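Lpg2148(MvcA) (Legionella pneumophila subsp. pneumophila str. Philadelphia 1, PDB 6K11) probably acts as a deamidase-related effector that removes ubiquitin from the host conjugating enzyme UBE2N and so regulates its activity. Local coordinates at residues 119-130 with 227-238. Residues are numbered along the deposited sequence; the frame is centred on the assembly and turned at random.
Sequences NLLIRFEIDRED and FWIGSHSFTIYI
F124 lays its CB over one face of the F234 ring, 3.7 Å from the ring centroid; the ring planes lie within 11° of each other yet are displaced, so they hardly overlap, with centroids 4.7 Å apart. F124 CE1 also touches I236 CD1 (3.6 Å), and further along the same face I122 CD1 meets I238 CD1. The strands 120-129 and 228-238 are antiparallel, evidenced by paired backbone bonds such as F124 N to F234 O (2.8 Å). The register slips by one at a classic beta bulge, where I126 O accepts from both S231 N (2.6 Å) and H232 N (3.2 Å), the second bond being more bent at 147°. On the other face, a water takes hydrogen bonds from R123 NE and S233 OG and donates to F124 O and E125 OE1, linking both strands; R123 NH1 bonds N76 OD1. E125 turns back at chi2 (80°), which brings its carboxylate to this water. Beyond the bulge, E129 CB sits squarely over the six-membered ring of W228, 3.6 Å from its centroid, while R128 lays one guanidinium face on I229 CG2. Strand 120-129 is the middle of five in an antiparallel sheet, with 228-238 between it and 250-252; the intervening chain includes the MvcA insertion domain. Strand 325-333 flanks 120-129, its K328 and R326 salt-bridging D127; helix 278-288 packs on F124 and F234, helix 71-83 on R123 and T235.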
# COMPACT_ATOMS: atom_id res chain seq x y z
N ASN A 119 -18.15 -18.98 -1.75
CA ASN A 119 -17.36 -18.17 -0.84
C ASN A 119 -16.40 -17.34 -1.68
O ASN A 119 -15.61 -17.90 -2.44
CB ASN A 119 -16.57 -19.03 0.15
CG ASN A 119 -17.46 -19.91 0.98
OD1 ASN A 119 -18.03 -19.47 1.97
ND2 ASN A 119 -17.60 -21.16 0.56
N LEU A 120 -16.48 -16.02 -1.53
CA LEU A 120 -15.79 -15.09 -2.42
C LEU A 120 -14.77 -14.26 -1.65
O LEU A 120 -15.05 -13.79 -0.54
CB LEU A 120 -16.79 -14.15 -3.10
CG LEU A 120 -17.81 -14.80 -4.03
CD1 LEU A 120 -18.90 -13.81 -4.41
CD2 LEU A 120 -17.10 -15.34 -5.26
N LEU A 121 -13.61 -14.08 -2.25
CA LEU A 121 -12.57 -13.17 -1.75
C LEU A 121 -12.34 -12.11 -2.80
O LEU A 121 -12.06 -12.43 -3.96
CB LEU A 121 -11.28 -13.92 -1.43
CG LEU A 121 -10.07 -13.05 -1.06
CD1 LEU A 121 -10.30 -12.35 0.28
CD2 LEU A 121 -8.79 -13.86 -0.98
N ILE A 122 -12.46 -10.85 -2.40
CA ILE A 122 -12.19 -9.71 -3.28
C ILE A 122 -10.99 -8.97 -2.72
O ILE A 122 -10.93 -8.69 -1.52
CB ILE A 122 -13.41 -8.78 -3.38
CG1 ILE A 122 -14.70 -9.57 -3.58
CG2 ILE A 122 -13.19 -7.74 -4.48
CD1 ILE A 122 -15.94 -8.73 -3.34
N ARG A 123 -10.04 -8.66 -3.58
CA ARG A 123 -8.90 -7.84 -3.20
C ARG A 123 -9.02 -6.51 -3.92
O ARG A 123 -9.28 -6.47 -5.13
CB ARG A 123 -7.57 -8.52 -3.55
CG ARG A 123 -6.36 -7.68 -3.15
CD ARG A 123 -5.03 -8.43 -3.21
NE ARG A 123 -3.91 -7.56 -2.81
CZ ARG A 123 -2.77 -8.00 -2.28
NH1 ARG A 123 -2.58 -9.29 -2.06
NH2 ARG A 123 -1.82 -7.14 -1.94
N PHE A 124 -8.87 -5.41 -3.17
CA PHE A 124 -9.00 -4.06 -3.70
C PHE A 124 -7.66 -3.34 -3.64
O PHE A 124 -6.88 -3.54 -2.71
CB PHE A 124 -10.00 -3.21 -2.93
CG PHE A 124 -11.41 -3.68 -3.05
CD1 PHE A 124 -11.91 -4.64 -2.19
CD2 PHE A 124 -12.25 -3.13 -4.01
CE1 PHE A 124 -13.23 -5.06 -2.28
CE2 PHE A 124 -13.57 -3.55 -4.11
CZ PHE A 124 -14.06 -4.52 -3.24
N GLU A 125 -7.45 -2.45 -4.61
CA GLU A 125 -6.32 -1.54 -4.61
C GLU A 125 -6.83 -0.13 -4.90
O GLU A 125 -7.60 0.07 -5.84
CB GLU A 125 -5.27 -1.96 -5.64
CG GLU A 125 -4.00 -1.12 -5.62
CD GLU A 125 -3.03 -1.53 -4.51
OE1 GLU A 125 -3.15 -2.66 -3.98
OE2 GLU A 125 -2.15 -0.69 -4.17
N ILE A 126 -6.43 0.83 -4.07
CA ILE A 126 -6.77 2.23 -4.28
C ILE A 126 -5.50 2.94 -4.72
O ILE A 126 -4.48 2.88 -4.03
CB ILE A 126 -7.33 2.89 -3.00
CG1 ILE A 126 -8.38 2.00 -2.33
CG2 ILE A 126 -7.87 4.29 -3.31
CD1 ILE A 126 -9.71 2.02 -3.00
N ASP A 127 -5.57 3.62 -5.86
CA ASP A 127 -4.47 4.41 -6.39
C ASP A 127 -4.80 5.89 -6.29
O ASP A 127 -5.97 6.28 -6.40
CB ASP A 127 -4.20 4.08 -7.87
CG ASP A 127 -3.72 2.66 -8.07
OD1 ASP A 127 -3.06 2.13 -7.15
OD2 ASP A 127 -3.99 2.09 -9.15
N ARG A 128 -3.77 6.71 -6.11
CA ARG A 128 -3.94 8.15 -6.20
C ARG A 128 -3.16 8.66 -7.41
O ARG A 128 -2.12 8.10 -7.77
CB ARG A 128 -3.46 8.85 -4.94
CG ARG A 128 -2.01 8.64 -4.64
CD ARG A 128 -1.68 9.24 -3.29
NE ARG A 128 -0.27 9.57 -3.17
CZ ARG A 128 0.65 8.74 -2.71
NH1 ARG A 128 0.31 7.51 -2.32
NH2 ARG A 128 1.91 9.14 -2.64
N GLU A 129 -3.66 9.73 -8.02
CA GLU A 129 -3.04 10.32 -9.19
C GLU A 129 -2.07 11.40 -8.75
O GLU A 129 -2.47 12.39 -8.13
CB GLU A 129 -4.09 10.88 -10.15
CG GLU A 129 -3.57 11.14 -11.55
CD GLU A 129 -4.58 11.87 -12.41
OE1 GLU A 129 -5.36 12.66 -11.84
OE2 GLU A 129 -4.59 11.65 -13.64
N ASP A 130 -0.79 11.21 -9.06
CA ASP A 130 0.29 12.00 -8.47
C ASP A 130 1.28 12.42 -9.56
O ASP A 130 2.44 11.98 -9.57
CB ASP A 130 0.99 11.19 -7.38
CG ASP A 130 2.00 11.99 -6.60
OD1 ASP A 130 1.76 13.20 -6.37
OD2 ASP A 130 3.03 11.41 -6.20
N PHE A 227 1.02 7.99 -13.88
CA PHE A 227 1.08 8.90 -12.73
C PHE A 227 0.40 8.33 -11.49
O PHE A 227 0.44 8.96 -10.43
CB PHE A 227 0.42 10.23 -13.07
CG PHE A 227 1.04 10.94 -14.24
CD1 PHE A 227 2.42 10.96 -14.39
CD2 PHE A 227 0.25 11.59 -15.17
CE1 PHE A 227 2.99 11.63 -15.46
CE2 PHE A 227 0.82 12.26 -16.24
CZ PHE A 227 2.19 12.28 -16.39
N TRP A 228 -0.23 7.17 -11.60
CA TRP A 228 -0.96 6.60 -10.46
C TRP A 228 -0.00 5.83 -9.56
O TRP A 228 0.92 5.16 -10.03
CB TRP A 228 -2.08 5.69 -10.96
CG TRP A 228 -3.16 6.43 -11.71
CD1 TRP A 228 -3.22 6.66 -13.06
CD2 TRP A 228 -4.34 7.03 -11.15
NE1 TRP A 228 -4.36 7.35 -13.38
CE2 TRP A 228 -5.07 7.60 -12.22
CE3 TRP A 228 -4.85 7.15 -9.85
CZ2 TRP A 228 -6.27 8.27 -12.03
CZ3 TRP A 228 -6.05 7.82 -9.66
CH2 TRP A 228 -6.75 8.37 -10.74
N ILE A 229 -0.21 5.95 -8.25
CA ILE A 229 0.61 5.25 -7.27
C ILE A 229 -0.29 4.66 -6.18
O ILE A 229 -1.31 5.25 -5.82
CB ILE A 229 1.69 6.19 -6.68
CG1 ILE A 229 2.59 5.46 -5.69
CG2 ILE A 229 1.05 7.40 -6.03
CD1 ILE A 229 3.71 6.33 -5.18
N GLY A 230 0.09 3.48 -5.68
CA GLY A 230 -0.68 2.79 -4.66
C GLY A 230 -0.94 3.63 -3.42
O GLY A 230 -0.02 4.21 -2.84
N SER A 231 -2.20 3.72 -3.02
CA SER A 231 -2.59 4.43 -1.80
C SER A 231 -3.01 3.48 -0.68
O SER A 231 -2.69 3.73 0.48
CB SER A 231 -3.74 5.41 -2.11
OG SER A 231 -4.08 6.20 -0.98
N HIS A 232 -3.68 2.39 -1.01
CA HIS A 232 -4.22 1.51 0.02
C HIS A 232 -4.57 0.18 -0.63
O HIS A 232 -4.79 0.10 -1.84
CB HIS A 232 -5.44 2.15 0.72
CG HIS A 232 -5.93 1.40 1.92
ND1 HIS A 232 -5.08 0.80 2.83
CD2 HIS A 232 -7.19 1.16 2.37
CE1 HIS A 232 -5.79 0.21 3.78
NE2 HIS A 232 -7.07 0.42 3.53
N SER A 233 -4.58 -0.86 0.20
CA SER A 233 -4.91 -2.21 -0.22
C SER A 233 -5.79 -2.81 0.87
O SER A 233 -5.58 -2.52 2.05
CB SER A 233 -3.63 -3.04 -0.40
OG SER A 233 -3.91 -4.43 -0.34
N PHE A 234 -6.78 -3.60 0.48
CA PHE A 234 -7.59 -4.31 1.47
C PHE A 234 -8.31 -5.44 0.77
O PHE A 234 -8.30 -5.55 -0.46
CB PHE A 234 -8.60 -3.38 2.20
CG PHE A 234 -9.65 -2.75 1.31
CD1 PHE A 234 -9.37 -1.60 0.57
CD2 PHE A 234 -10.95 -3.26 1.27
CE1 PHE A 234 -10.34 -1.00 -0.22
CE2 PHE A 234 -11.93 -2.65 0.49
CZ PHE A 234 -11.62 -1.52 -0.27
N THR A 235 -8.93 -6.30 1.58
CA THR A 235 -9.68 -7.42 1.05
C THR A 235 -11.07 -7.40 1.68
O THR A 235 -11.31 -6.80 2.73
CB THR A 235 -8.98 -8.76 1.32
OG1 THR A 235 -8.66 -8.88 2.72
CG2 THR A 235 -7.69 -8.86 0.52
N ILE A 236 -11.99 -8.07 1.00
CA ILE A 236 -13.33 -8.29 1.51
C ILE A 236 -13.64 -9.77 1.30
O ILE A 236 -13.37 -10.31 0.22
CB ILE A 236 -14.38 -7.40 0.81
CG1 ILE A 236 -14.28 -5.96 1.33
CG2 ILE A 236 -15.79 -7.95 1.06
CD1 ILE A 236 -15.28 -5.02 0.68
N TYR A 237 -14.18 -10.41 2.32
CA TYR A 237 -14.52 -11.82 2.27
C TYR A 237 -16.03 -11.96 2.42
O TYR A 237 -16.62 -11.39 3.34
CB TYR A 237 -13.78 -12.60 3.36
CG TYR A 237 -14.13 -14.08 3.44
CD1 TYR A 237 -13.98 -14.92 2.34
CD2 TYR A 237 -14.58 -14.62 4.64
CE1 TYR A 237 -14.28 -16.29 2.43
CE2 TYR A 237 -14.89 -15.98 4.73
CZ TYR A 237 -14.75 -16.80 3.62
OH TYR A 237 -15.07 -18.14 3.72
N ILE A 238 -16.65 -12.69 1.50
CA ILE A 238 -18.09 -12.90 1.51
C ILE A 238 -18.35 -14.40 1.63
O ILE A 238 -18.33 -15.12 0.63
CB ILE A 238 -18.76 -12.31 0.26
CG1 ILE A 238 -18.40 -10.84 0.10
CG2 ILE A 238 -20.29 -12.47 0.36
CD1 ILE A 238 -18.52 -10.31 -1.32
O HOH W 1 -4.33 -4.71 -3.04